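Long-range contacts in aminopeptidase C (Lactobacillus rhamnosus, PDB 4K7C), which probably acts as a papain-like cysteine aminopeptidase that removes residues from the amino ends of peptides: residues A37-T42 / N335-D340; D43-M48 / L329-T334; Y260-N265 / V291-L296; K274-V279 / D424-E429. All coordinates share one frame; numbering follows the deposited sequence.

In the fold
The four contacts form two pairs. Contacts 1 and 2 have centres 10 Å apart and meet directly, I336 CD1 lying 3.9 Å from I331 CG2; contact 1 also packs against a second subunit, and glycerol is bound beside E40 and K45. Contacts 3 and 4 have centres 8 Å apart and are joined through neighbouring strands 293-295 and 275-279, Y277 N probably hydrogen-bonding to H293 O at 2.7 Å. The pairs are well separated: contacts 2 and 3 come no nearer than about 13 Å between nearest atoms, and the centres of contacts 1 and 4 are 40 Å apart. Contacts 1 and 4 cross along the chain, their segments alternating, while contact 2 is nested inside the chain loop that contact 1 closes.

Contact 1: residues A37-T42 / N335-D340; sequences ATAENT and NIYKKD
The Y337 ring turns an edge to the chain leaving helix 23-39: the carbonyl carbon of A39 and the amide nitrogen of E40 lie near its plane, as does water 1. The E40 side chain crosses that of Y337 obliquely, its carboxylate plane turned 75° from the ring, with OE1 3.7 Å from Y337 CE1. The third flat group, the N41 amide, keeps N335 O close to its own plane, and ND2 donates to that oxygen over 2.8 Å. E40 CG is anti to the backbone N (chi1 -172°), and the extended chain runs alongside I336 until OE2 reaches 3.5 Å from I336 CD1. Water 1 donates to both E40 OE1 (2.8 Å) and Y337 OH (2.7 Å); the hydroxyl is also bonded to S325 O, and OE1 to a glycerol. D326 lies close to OE2, a like charge that may raise the proton affinity of either acid. An alanine at E40 would remove the carboxylate that holds water 1 and would probably loosen the link to Y337 and the packing on I336. Along the backbone a single beta bridge pairs E40 with Y337: N41 N donates to I336 O over 2.8 Å and K338 N to A39 O over 2.9 Å, both from above the carbonyl planes. K28 of a second subunit packs on N41 and K338. The bridge ties together three helix ends: A39 closes helix 23-39, N41 caps helix 42-47 through OD1 to D43 N, and K338 precedes helix 339-343, whose L342 touches A39.

Contact 2: residues D43-M48 / L329-T334; sequences DSKVAM and LGILDT
Residues 43-47 make up nearly all of the short helix 42-47, in which M48 N still donates to S44 O over 2.8 Å although M48 itself has left helical angles. Opposite runs a chain that G330, with positive phi (70°), turns into a short strand; G330 and I331 both face D326 in a G1 beta bulge. The backbones stay apart, M48 CA and I331 CA being 7.0 Å from each other, so side chains make the contact. I331 is its apolar centre: CG2 lies 3.9 Å from M48 CG, and CD1 meets K45 CG at 3.8 Å, the K45 chain crossing it at about a right angle. K45 then runs on extended, laying CE 3.6 Å from L329 CD1 before NZ bonds to a glycerol. The polar link is S44 OG, anti to its backbone N (chi1 175°), which donates to D333 OD2 over 2.7 Å from above the carboxylate plane. D333 OD1 is taken by S400 OG and N335 N, so bonds on both oxygens fix the rotation of this buried carboxylate. M48, a selenomethionine, bends at chi2 and chi3 and passes across the same acid, CG 3.6 Å from OD2. Strand 331-332 pairs in parallel with strand 396-400, from which V398 and S400 pack on M48, while L332, on the other side of the strand, packs on W403 of helix 401-407.

Contact 3: residues Y260-N265 / V291-L296; sequences YQSIIN and VRHLNL
H293 has CG anti to its carbonyl carbon (chi1 -63°) and S262 has OG anti to its backbone N (chi1 175°), which brings the hydroxyl into the ring plane, 2.6 Å from H293 ND1; either could donate this hydrogen bond. I264 adopts a less common rotamer, CG1 in the crowded position between N and carbonyl carbon (chi1 63°), and this lays CG2 over the ring face in a CH-pi contact, 3.9 Å from the centroid. NE2 of the same ring bonds weakly to Q141. These strands are a parallel pair within the mixed beta structure of this papain-like peptidase, 260-264 also pairing with 408-414, and 293-295 with 275-279. L294 N donates almost straight to S262 O, which Q261 NE2 grips as well. I264 N then bonds to L294 O at 2.8 Å, and I264 O receives L296 N at 3.0 Å. An alanine at I264 would strip the methyl from the H293 face and would probably leave the imidazole less firmly held in its rotation. On the opposite face I263 CG2 meets L296 CD1 at 3.7 Å, backed by F301 of helix 298-310. Beyond the strands, N265 ND2 donates along a lone pair of L296 O over 2.8 Å.

Contact 4: residues K274-V279 / D424-E429; sequences KHLYTV and DVIKNE
A His-carboxylate hydrogen bond, H275 to E429, joins segment 274-279 to the last residue of helix 420-429, the axes of 275-279 and 424-429 crossing at -51°. In E429, CB packs against L276, 4.1 Å from CD1. CG is anti to the carbonyl carbon, and the extended chain carries the carboxylate to the strand, where CD lies at the edge of the H275 ring. OE1 receives the backbone L276 N over 2.9 Å, from above the carboxylate plane, and is met by water 3, which also donates to L276 O. OE2 offers its syn lone pair to H275 ND1, 2.7 Å away, with ring and carboxylate only 22° from coplanar. Because ND1 donates, the bond holds the imidazole edge-on to the acid and nearly in its plane, and probably favours a charged E429, perhaps also a protonated histidine. One turn earlier V425 faces the backbone of K274, its CG1 3.5 Å from K274 O, while K274 NZ reaches E421 of the same helix in a salt bridge. L276 points toward the helix and also touches L294 of strand 293-295; its CD1 comes to rest 3.7 Å from I426 O.

Contact 1: residues A37-T42 / N335-D340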
loop_
_atom_site.group_PDB
_atom_site.type_symbol
_atom_site.label_atom_id
_atom_site.label_comp_id
_atom_site.label_asym_id
_atom_site.label_seq_id
_atom_site.Cartn_x
_atom_site.Cartn_y
_atom_site.Cartn_z
ATOM N N ALA A 37 -17.270 -13.491 11.602
ATOM C CA ALA A 37 -17.779 -12.165 11.560
ATOM C C ALA A 37 -19.262 -12.119 11.702
ATOM O O ALA A 37 -19.814 -11.093 12.098
ATOM C CB ALA A 37 -17.331 -11.486 10.260
ATOM N N THR A 38 -19.949 -13.235 11.428
ATOM C CA THR A 38 -21.413 -13.266 11.670
ATOM C C THR A 38 -21.753 -13.523 13.147
ATOM O O THR A 38 -22.567 -12.901 13.760
ATOM C CB THR A 38 -22.119 -14.289 10.712
ATOM O OG1 THR A 38 -21.850 -13.891 9.360
ATOM C CG2 THR A 38 -23.616 -14.261 11.029
ATOM N N ALA A 39 -21.007 -14.411 13.766
ATOM C CA ALA A 39 -21.239 -14.878 15.107
ATOM C C ALA A 39 -20.599 -14.124 16.256
ATOM O O ALA A 39 -20.931 -14.423 17.396
ATOM C CB ALA A 39 -20.744 -16.314 15.192
ATOM N N GLU A 40 -19.711 -13.165 15.973
ATOM C CA GLU A 40 -18.886 -12.545 17.028
ATOM C C GLU A 40 -19.813 -11.601 17.866
ATOM O O GLU A 40 -20.723 -10.942 17.350
ATOM C CB GLU A 40 -17.682 -11.853 16.436
ATOM C CG GLU A 40 -16.739 -11.393 17.533
ATOM C CD GLU A 40 -15.305 -11.177 17.086
ATOM O OE1 GLU A 40 -15.011 -11.522 15.913
ATOM O OE2 GLU A 40 -14.487 -10.723 17.984
ATOM N N ASN A 41 -19.610 -11.696 19.165
ATOM C CA ASN A 41 -20.490 -11.186 20.210
ATOM C C ASN A 41 -19.842 -10.042 20.976
ATOM O O ASN A 41 -18.889 -10.219 21.784
ATOM C CB ASN A 41 -20.728 -12.361 21.118
ATOM C CG ASN A 41 -21.605 -12.051 22.288
ATOM O OD1 ASN A 41 -22.270 -11.017 22.415
ATOM N ND2 ASN A 41 -21.553 -12.926 23.199
ATOM N N THR A 42 -20.425 -8.876 20.803
ATOM C CA THR A 42 -19.978 -7.677 21.453
ATOM C C THR A 42 -20.135 -7.767 22.999
ATOM O O THR A 42 -19.365 -7.159 23.701
ATOM C CB THR A 42 -20.682 -6.503 20.869
ATOM O OG1 THR A 42 -20.229 -6.387 19.526
ATOM C CG2 THR A 42 -20.350 -5.244 21.588
ATOM N N ASN A 335 -17.603 -17.069 25.071
ATOM C CA ASN A 335 -18.702 -16.219 24.588
ATOM C C ASN A 335 -18.358 -15.328 23.375
ATOM O O ASN A 335 -19.286 -14.619 22.887
ATOM C CB ASN A 335 -19.322 -15.327 25.731
ATOM C CG ASN A 335 -19.926 -16.155 26.854
ATOM O OD1 ASN A 335 -19.808 -15.794 28.108
ATOM N ND2 ASN A 335 -20.567 -17.219 26.489
ATOM N N ILE A 336 -17.127 -15.371 22.881
ATOM C CA ILE A 336 -16.722 -14.450 21.801
ATOM C C ILE A 336 -17.504 -14.681 20.532
ATOM O O ILE A 336 -17.771 -13.713 19.787
ATOM C CB ILE A 336 -15.192 -14.338 21.619
ATOM C CG1 ILE A 336 -14.842 -13.199 20.700
ATOM C CG2 ILE A 336 -14.613 -15.637 21.004
ATOM C CD1 ILE A 336 -15.247 -11.841 21.189
ATOM N N TYR A 337 -17.918 -15.929 20.302
ATOM C CA TYR A 337 -18.812 -16.283 19.200
ATOM C C TYR A 337 -20.009 -16.972 19.754
ATOM O O TYR A 337 -19.899 -17.650 20.759
ATOM C CB TYR A 337 -18.159 -17.218 18.197
ATOM C CG TYR A 337 -16.848 -16.689 17.625
ATOM C CD1 TYR A 337 -16.799 -15.567 16.816
ATOM C CD2 TYR A 337 -15.643 -17.343 17.882
ATOM C CE1 TYR A 337 -15.592 -15.125 16.294
ATOM C CE2 TYR A 337 -14.414 -16.920 17.390
ATOM C CZ TYR A 337 -14.370 -15.788 16.593
ATOM O OH TYR A 337 -13.203 -15.329 16.091
ATOM N N LYS A 338 -21.158 -16.799 19.090
ATOM C CA LYS A 338 -22.348 -17.600 19.433
ATOM C C LYS A 338 -22.760 -18.415 18.248
ATOM O O LYS A 338 -23.766 -18.126 17.565
ATOM C CB LYS A 338 -23.456 -16.700 19.902
ATOM C CG LYS A 338 -23.162 -16.044 21.204
ATOM C CD LYS A 338 -23.173 -17.013 22.404
ATOM C CE LYS A 338 -23.037 -16.387 23.756
ATOM N NZ LYS A 338 -23.003 -17.420 24.863
ATOM N N LYS A 339 -21.925 -19.402 17.943
ATOM C CA LYS A 339 -22.198 -20.266 16.808
ATOM C C LYS A 339 -23.403 -21.165 16.962
ATOM O O LYS A 339 -24.158 -21.320 16.015
ATOM C CB LYS A 339 -20.979 -21.094 16.415
ATOM C CG LYS A 339 -19.830 -20.247 15.994
ATOM C CD LYS A 339 -18.514 -20.984 16.094
ATOM C CE LYS A 339 -17.363 -20.119 15.619
ATOM N NZ LYS A 339 -16.068 -20.782 15.945
ATOM N N ASP A 340 -23.626 -21.697 18.160
ATOM C CA ASP A 340 -24.764 -22.619 18.396
ATOM C C ASP A 340 -26.055 -21.863 18.093
ATOM O O ASP A 340 -26.931 -22.373 17.412
ATOM C CB ASP A 340 -24.793 -23.185 19.827
ATOM C CG ASP A 340 -23.450 -23.803 20.315
ATOM O OD1 ASP A 340 -22.333 -23.204 20.091
ATOM O OD2 ASP A 340 -23.538 -24.886 20.982
HETATM O O HOH W 1 -12.760 -12.951 14.921
#

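Contact 2: residues D43-M48 / L329-T334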
loop_
_atom_site.group_PDB
_atom_site.type_symbol
_atom_site.label_atom_id
_atom_site.label_comp_id
_atom_site.label_asym_id
_atom_site.label_seq_id
_atom_site.Cartn_x
_atom_site.Cartn_y
_atom_site.Cartn_z
ATOM N N ASP A 43 -21.057 -8.551 23.508
ATOM C CA ASP A 43 -21.154 -8.751 25.002
ATOM C C ASP A 43 -19.831 -9.310 25.606
ATOM O O ASP A 43 -19.434 -8.997 26.724
ATOM C CB ASP A 43 -22.251 -9.697 25.398
ATOM C CG ASP A 43 -23.675 -9.164 25.020
ATOM O OD1 ASP A 43 -23.803 -8.006 24.636
ATOM O OD2 ASP A 43 -24.640 -9.953 25.042
ATOM N N SER A 44 -19.205 -10.182 24.840
ATOM C CA SER A 44 -17.894 -10.690 25.237
ATOM C C SER A 44 -16.858 -9.579 25.236
ATOM O O SER A 44 -15.995 -9.473 26.184
ATOM C CB SER A 44 -17.486 -11.811 24.344
ATOM O OG SER A 44 -16.185 -12.279 24.601
ATOM N N LYS A 45 -16.813 -8.819 24.160
ATOM C CA LYS A 45 -15.915 -7.676 24.154
ATOM C C LYS A 45 -16.060 -6.757 25.379
ATOM O O LYS A 45 -15.041 -6.254 25.942
ATOM C CB LYS A 45 -16.072 -6.874 22.882
ATOM C CG LYS A 45 -15.704 -7.649 21.582
ATOM C CD LYS A 45 -16.034 -6.859 20.303
ATOM C CE LYS A 45 -15.693 -7.653 19.072
ATOM N NZ LYS A 45 -16.042 -6.933 17.823
ATOM N N VAL A 46 -17.307 -6.479 25.771
ATOM C CA VAL A 46 -17.546 -5.709 26.975
ATOM C C VAL A 46 -16.985 -6.407 28.238
ATOM O O VAL A 46 -16.285 -5.756 29.034
ATOM C CB VAL A 46 -19.028 -5.296 27.082
ATOM C CG1 VAL A 46 -19.388 -4.666 28.421
ATOM C CG2 VAL A 46 -19.384 -4.389 25.861
ATOM N N ALA A 47 -17.277 -7.688 28.398
ATOM C CA ALA A 47 -16.863 -8.461 29.577
ATOM C C ALA A 47 -15.369 -8.600 29.659
ATOM O O ALA A 47 -14.844 -8.754 30.728
ATOM C CB ALA A 47 -17.533 -9.846 29.557
HETATM N N MSE A 48 -14.696 -8.575 28.519
HETATM C CA MSE A 48 -13.245 -8.909 28.396
HETATM C C MSE A 48 -12.371 -7.688 28.374
HETATM O O MSE A 48 -11.244 -7.701 27.888
HETATM C CB MSE A 48 -13.012 -9.818 27.238
HETATM C CG MSE A 48 -13.741 -11.150 27.401
HETATM SE SE MSE A 48 -12.877 -12.173 28.893
HETATM C CE MSE A 48 -14.370 -12.199 30.156
ATOM N N LEU A 329 -8.176 -9.305 17.946
ATOM C CA LEU A 329 -8.509 -8.486 19.105
ATOM C C LEU A 329 -7.861 -9.080 20.362
ATOM O O LEU A 329 -7.776 -8.415 21.338
ATOM C CB LEU A 329 -9.980 -8.326 19.298
ATOM C CG LEU A 329 -10.617 -7.576 18.163
ATOM C CD1 LEU A 329 -12.125 -7.462 18.415
ATOM C CD2 LEU A 329 -9.985 -6.176 17.948
ATOM N N GLY A 330 -7.460 -10.342 20.277
ATOM C CA GLY A 330 -6.885 -11.075 21.442
ATOM C C GLY A 330 -7.815 -11.425 22.559
ATOM O O GLY A 330 -7.432 -11.387 23.693
ATOM N N ILE A 331 -9.006 -11.873 22.189
ATOM C CA ILE A 331 -9.980 -12.270 23.159
ATOM C C ILE A 331 -10.181 -13.788 23.049
ATOM O O ILE A 331 -10.522 -14.330 21.952
ATOM C CB ILE A 331 -11.325 -11.544 22.868
ATOM C CG1 ILE A 331 -11.215 -10.045 23.028
ATOM C CG2 ILE A 331 -12.398 -12.087 23.817
ATOM C CD1 ILE A 331 -12.387 -9.230 22.536
ATOM N N LEU A 332 -9.962 -14.466 24.183
ATOM C CA LEU A 332 -10.115 -15.882 24.294
ATOM C C LEU A 332 -11.300 -16.067 25.270
ATOM O O LEU A 332 -11.139 -15.922 26.481
ATOM C CB LEU A 332 -8.831 -16.491 24.873
ATOM C CG LEU A 332 -7.475 -16.144 24.253
ATOM C CD1 LEU A 332 -6.245 -16.853 24.853
ATOM C CD2 LEU A 332 -7.517 -16.413 22.783
ATOM N N ASP A 333 -12.489 -16.337 24.766
ATOM C CA ASP A 333 -13.668 -16.342 25.598
ATOM C C ASP A 333 -14.634 -17.299 24.888
ATOM O O ASP A 333 -14.874 -17.210 23.661
ATOM C CB ASP A 333 -14.284 -14.910 25.800
ATOM C CG ASP A 333 -15.491 -14.876 26.747
ATOM O OD1 ASP A 333 -15.855 -15.952 27.369
ATOM O OD2 ASP A 333 -16.094 -13.755 26.810
ATOM N N THR A 334 -15.158 -18.253 25.675
ATOM C CA THR A 334 -16.228 -19.133 25.223
ATOM C C THR A 334 -17.435 -18.330 24.666
ATOM O O THR A 334 -18.164 -18.865 23.875
ATOM C CB THR A 334 -16.709 -20.036 26.347
ATOM O OG1 THR A 334 -17.053 -19.233 27.457
ATOM C CG2 THR A 334 -15.669 -21.026 26.731
#

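Contact 3: residues Y260-N265 / V291-L296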
loop_
_atom_site.group_PDB
_atom_site.type_symbol
_atom_site.label_atom_id
_atom_site.label_comp_id
_atom_site.label_asym_id
_atom_site.label_seq_id
_atom_site.Cartn_x
_atom_site.Cartn_y
_atom_site.Cartn_z
ATOM N N TYR A 260 10.797 -26.451 39.213
ATOM C CA TYR A 260 9.537 -26.188 38.375
ATOM C C TYR A 260 8.860 -27.468 38.019
ATOM O O TYR A 260 9.508 -28.414 37.640
ATOM C CB TYR A 260 9.838 -25.328 37.096
ATOM C CG TYR A 260 10.478 -24.018 37.519
ATOM C CD1 TYR A 260 9.744 -23.026 38.093
ATOM C CD2 TYR A 260 11.854 -23.850 37.472
ATOM C CE1 TYR A 260 10.332 -21.864 38.571
ATOM C CE2 TYR A 260 12.466 -22.676 37.949
ATOM C CZ TYR A 260 11.706 -21.719 38.497
ATOM O OH TYR A 260 12.270 -20.604 38.985
ATOM N N GLN A 261 7.549 -27.486 38.121
ATOM C CA GLN A 261 6.788 -28.653 37.748
ATOM C C GLN A 261 5.727 -28.283 36.663
ATOM O O GLN A 261 4.930 -27.385 36.849
ATOM C CB GLN A 261 6.131 -29.230 38.971
ATOM C CG GLN A 261 5.298 -30.472 38.753
ATOM C CD GLN A 261 6.106 -31.599 38.220
ATOM O OE1 GLN A 261 7.118 -32.014 38.832
ATOM N NE2 GLN A 261 5.681 -32.153 37.140
ATOM N N SER A 262 5.727 -29.088 35.629
ATOM C CA SER A 262 4.691 -29.073 34.614
ATOM C C SER A 262 3.463 -29.717 35.208
ATOM O O SER A 262 3.519 -30.857 35.649
ATOM C CB SER A 262 5.133 -29.763 33.360
ATOM O OG SER A 262 4.028 -29.816 32.436
ATOM N N ILE A 263 2.384 -28.968 35.216
ATOM C CA ILE A 263 1.068 -29.419 35.699
ATOM C C ILE A 263 0.121 -29.445 34.531
ATOM O O ILE A 263 0.106 -28.466 33.743
ATOM C CB ILE A 263 0.639 -28.489 36.818
ATOM C CG1 ILE A 263 1.657 -28.708 37.998
ATOM C CG2 ILE A 263 -0.743 -28.835 37.303
ATOM C CD1 ILE A 263 1.492 -27.754 39.090
ATOM N N ILE A 264 -0.631 -30.547 34.401
ATOM C CA ILE A 264 -1.651 -30.636 33.320
ATOM C C ILE A 264 -3.011 -30.802 33.923
ATOM O O ILE A 264 -3.128 -31.133 35.112
ATOM C CB ILE A 264 -1.348 -31.736 32.290
ATOM C CG1 ILE A 264 -1.350 -33.157 32.882
ATOM C CG2 ILE A 264 -0.068 -31.412 31.592
ATOM C CD1 ILE A 264 -1.188 -34.312 31.909
ATOM N N ASN A 265 -4.056 -30.555 33.102
ATOM C CA ASN A 265 -5.425 -30.863 33.461
ATOM C C ASN A 265 -6.004 -31.570 32.256
ATOM O O ASN A 265 -6.440 -30.911 31.289
ATOM C CB ASN A 265 -6.228 -29.621 33.767
ATOM C CG ASN A 265 -7.650 -29.927 34.029
ATOM O OD1 ASN A 265 -8.554 -29.461 33.340
ATOM N ND2 ASN A 265 -7.886 -30.739 35.087
ATOM N N VAL A 291 10.289 -35.356 29.977
ATOM C CA VAL A 291 8.983 -34.719 30.235
ATOM C C VAL A 291 8.314 -35.444 31.419
ATOM O O VAL A 291 8.227 -36.695 31.434
ATOM C CB VAL A 291 8.114 -34.765 28.924
ATOM C CG1 VAL A 291 6.638 -34.340 29.147
ATOM C CG2 VAL A 291 8.759 -33.917 27.822
ATOM N N ARG A 292 7.854 -34.637 32.370
ATOM C CA ARG A 292 7.028 -35.088 33.529
ATOM C C ARG A 292 5.857 -34.139 33.809
ATOM O O ARG A 292 6.069 -32.964 34.122
ATOM C CB ARG A 292 7.957 -35.130 34.776
ATOM C CG ARG A 292 8.973 -36.279 34.820
ATOM C CD ARG A 292 8.411 -37.703 34.807
ATOM N NE ARG A 292 9.505 -38.670 34.868
ATOM C CZ ARG A 292 10.162 -39.197 33.853
ATOM N NH1 ARG A 292 9.824 -38.933 32.610
ATOM N NH2 ARG A 292 11.175 -40.065 34.095
ATOM N N HIS A 293 4.616 -34.602 33.586
ATOM C CA HIS A 293 3.455 -33.842 33.832
ATOM C C HIS A 293 2.724 -34.429 35.051
ATOM O O HIS A 293 2.476 -35.640 35.089
ATOM C CB HIS A 293 2.484 -33.948 32.633
ATOM C CG HIS A 293 2.990 -33.397 31.350
ATOM N ND1 HIS A 293 3.419 -32.093 31.229
ATOM C CD2 HIS A 293 3.001 -33.921 30.105
ATOM C CE1 HIS A 293 3.769 -31.872 29.967
ATOM N NE2 HIS A 293 3.542 -32.969 29.270
ATOM N N LEU A 294 2.350 -33.570 35.958
ATOM C CA LEU A 294 1.483 -33.875 37.100
ATOM C C LEU A 294 0.040 -33.448 36.755
ATOM O O LEU A 294 -0.252 -32.237 36.618
ATOM C CB LEU A 294 1.967 -33.122 38.334
ATOM C CG LEU A 294 1.199 -33.134 39.621
ATOM C CD1 LEU A 294 1.186 -34.575 40.085
ATOM C CD2 LEU A 294 1.816 -32.211 40.625
ATOM N N ASN A 295 -0.839 -34.437 36.627
ATOM C CA ASN A 295 -2.230 -34.175 36.340
ATOM C C ASN A 295 -3.015 -33.849 37.573
ATOM O O ASN A 295 -3.020 -34.639 38.535
ATOM C CB ASN A 295 -2.852 -35.392 35.693
ATOM C CG ASN A 295 -4.080 -35.023 34.882
ATOM O OD1 ASN A 295 -4.248 -33.861 34.465
ATOM N ND2 ASN A 295 -4.942 -35.964 34.672
ATOM N N LEU A 296 -3.673 -32.687 37.576
ATOM C CA LEU A 296 -4.497 -32.225 38.673
ATOM C C LEU A 296 -5.835 -31.712 38.153
ATOM O O LEU A 296 -5.933 -31.250 36.992
ATOM C CB LEU A 296 -3.808 -31.084 39.390
ATOM C CG LEU A 296 -2.446 -31.428 40.008
ATOM C CD1 LEU A 296 -1.879 -30.171 40.600
ATOM C CD2 LEU A 296 -2.608 -32.514 41.105
HETATM O O HOH W 2 7.948 -30.981 34.858
#

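Contact 4: residues K274-V279 / D424-E429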
loop_
_atom_site.group_PDB
_atom_site.type_symbol
_atom_site.label_atom_id
_atom_site.label_comp_id
_atom_site.label_asym_id
_atom_site.label_seq_id
_atom_site.Cartn_x
_atom_site.Cartn_y
_atom_site.Cartn_z
ATOM N N LYS A 274 -3.254 -36.532 40.444
ATOM C CA LYS A 274 -2.173 -36.781 41.480
ATOM C C LYS A 274 -1.239 -37.917 41.117
ATOM O O LYS A 274 -0.813 -38.683 41.964
ATOM C CB LYS A 274 -2.804 -37.063 42.856
ATOM C CG LYS A 274 -3.763 -36.010 43.290
ATOM C CD LYS A 274 -4.390 -36.367 44.613
ATOM C CE LYS A 274 -4.939 -35.165 45.337
ATOM N NZ LYS A 274 -5.575 -35.710 46.601
ATOM N N HIS A 275 -0.852 -37.979 39.854
ATOM C CA HIS A 275 0.198 -38.817 39.405
ATOM C C HIS A 275 0.994 -38.093 38.329
ATOM O O HIS A 275 0.508 -37.181 37.668
ATOM C CB HIS A 275 -0.349 -40.138 38.802
ATOM C CG HIS A 275 -1.129 -40.983 39.790
ATOM N ND1 HIS A 275 -0.511 -41.685 40.823
ATOM C CD2 HIS A 275 -2.458 -41.117 39.992
ATOM C CE1 HIS A 275 -1.431 -42.265 41.579
ATOM N NE2 HIS A 275 -2.622 -41.941 41.103
ATOM N N LEU A 276 2.182 -38.614 38.099
ATOM C CA LEU A 276 3.002 -38.191 37.008
ATOM C C LEU A 276 2.908 -38.994 35.763
ATOM O O LEU A 276 2.823 -40.258 35.766
ATOM C CB LEU A 276 4.469 -38.208 37.392
ATOM C CG LEU A 276 4.910 -37.178 38.370
ATOM C CD1 LEU A 276 6.415 -37.379 38.599
ATOM C CD2 LEU A 276 4.653 -35.741 37.916
ATOM N N TYR A 277 2.991 -38.253 34.657
ATOM C CA TYR A 277 2.900 -38.808 33.325
ATOM C C TYR A 277 4.027 -38.375 32.442
ATOM O O TYR A 277 4.537 -37.262 32.593
ATOM C CB TYR A 277 1.528 -38.391 32.647
ATOM C CG TYR A 277 0.347 -38.869 33.400
ATOM C CD1 TYR A 277 -0.245 -40.079 33.060
ATOM C CD2 TYR A 277 -0.147 -38.177 34.473
ATOM C CE1 TYR A 277 -1.306 -40.581 33.798
ATOM C CE2 TYR A 277 -1.201 -38.658 35.232
ATOM C CZ TYR A 277 -1.790 -39.874 34.858
ATOM O OH TYR A 277 -2.799 -40.329 35.679
ATOM N N THR A 278 4.455 -39.257 31.538
ATOM C CA THR A 278 5.347 -38.897 30.461
ATOM C C THR A 278 4.800 -39.419 29.154
ATOM O O THR A 278 3.816 -40.161 29.141
ATOM C CB THR A 278 6.816 -39.375 30.728
ATOM O OG1 THR A 278 7.731 -38.722 29.839
ATOM C CG2 THR A 278 6.966 -40.908 30.543
ATOM N N VAL A 279 5.465 -39.087 28.055
ATOM C CA VAL A 279 5.052 -39.445 26.723
ATOM C C VAL A 279 6.148 -40.188 26.037
ATOM O O VAL A 279 7.289 -39.665 25.860
ATOM C CB VAL A 279 4.649 -38.196 25.932
ATOM C CG1 VAL A 279 4.202 -38.527 24.509
ATOM C CG2 VAL A 279 3.512 -37.486 26.656
ATOM N N ASP A 424 5.351 -34.815 47.270
ATOM C CA ASP A 424 5.703 -36.222 47.463
ATOM C C ASP A 424 5.384 -37.136 46.311
ATOM O O ASP A 424 6.173 -38.046 45.973
ATOM C CB ASP A 424 4.997 -36.760 48.733
ATOM C CG ASP A 424 5.627 -36.238 50.053
ATOM O OD1 ASP A 424 6.802 -35.866 50.098
ATOM O OD2 ASP A 424 4.924 -36.206 51.071
ATOM N N VAL A 425 4.206 -36.922 45.690
ATOM C CA VAL A 425 3.901 -37.611 44.444
ATOM C C VAL A 425 5.047 -37.403 43.460
ATOM O O VAL A 425 5.584 -38.362 42.829
ATOM C CB VAL A 425 2.582 -37.087 43.809
ATOM C CG1 VAL A 425 2.446 -37.606 42.392
ATOM C CG2 VAL A 425 1.362 -37.486 44.667
ATOM N N ILE A 426 5.504 -36.157 43.327
ATOM C CA ILE A 426 6.552 -35.912 42.340
ATOM C C ILE A 426 7.819 -36.729 42.653
ATOM O O ILE A 426 8.313 -37.469 41.822
ATOM C CB ILE A 426 6.888 -34.403 42.198
ATOM C CG1 ILE A 426 5.702 -33.634 41.631
ATOM C CG2 ILE A 426 8.100 -34.240 41.324
ATOM C CD1 ILE A 426 5.773 -32.167 42.018
ATOM N N LYS A 427 8.310 -36.603 43.861
ATOM C CA LYS A 427 9.504 -37.427 44.308
ATOM C C LYS A 427 9.294 -38.961 44.159
ATOM O O LYS A 427 10.117 -39.665 43.508
ATOM C CB LYS A 427 9.841 -37.049 45.753
ATOM C CG LYS A 427 10.394 -35.635 45.914
ATOM C CD LYS A 427 10.357 -35.220 47.389
ATOM C CE LYS A 427 10.898 -33.818 47.625
ATOM N NZ LYS A 427 10.537 -33.301 48.987
ATOM N N ASN A 428 8.138 -39.456 44.630
ATOM C CA ASN A 428 7.838 -40.911 44.560
ATOM C C ASN A 428 7.696 -41.492 43.162
ATOM O O ASN A 428 8.059 -42.633 42.921
ATOM C CB ASN A 428 6.597 -41.264 45.360
ATOM C CG ASN A 428 6.727 -40.976 46.836
ATOM O OD1 ASN A 428 7.824 -40.894 47.391
ATOM N ND2 ASN A 428 5.586 -40.778 47.478
ATOM N N GLU A 429 7.150 -40.722 42.203
ATOM C CA GLU A 429 6.895 -41.235 40.881
ATOM C C GLU A 429 7.860 -40.771 39.845
ATOM O O GLU A 429 7.794 -41.195 38.695
ATOM C CB GLU A 429 5.452 -40.851 40.476
ATOM C CG GLU A 429 4.350 -41.528 41.333
ATOM C CD GLU A 429 2.920 -41.247 40.908
ATOM O OE1 GLU A 429 2.719 -40.928 39.714
ATOM O OE2 GLU A 429 2.005 -41.409 41.754
HETATM O O HOH W 3 1.972 -42.722 37.616
#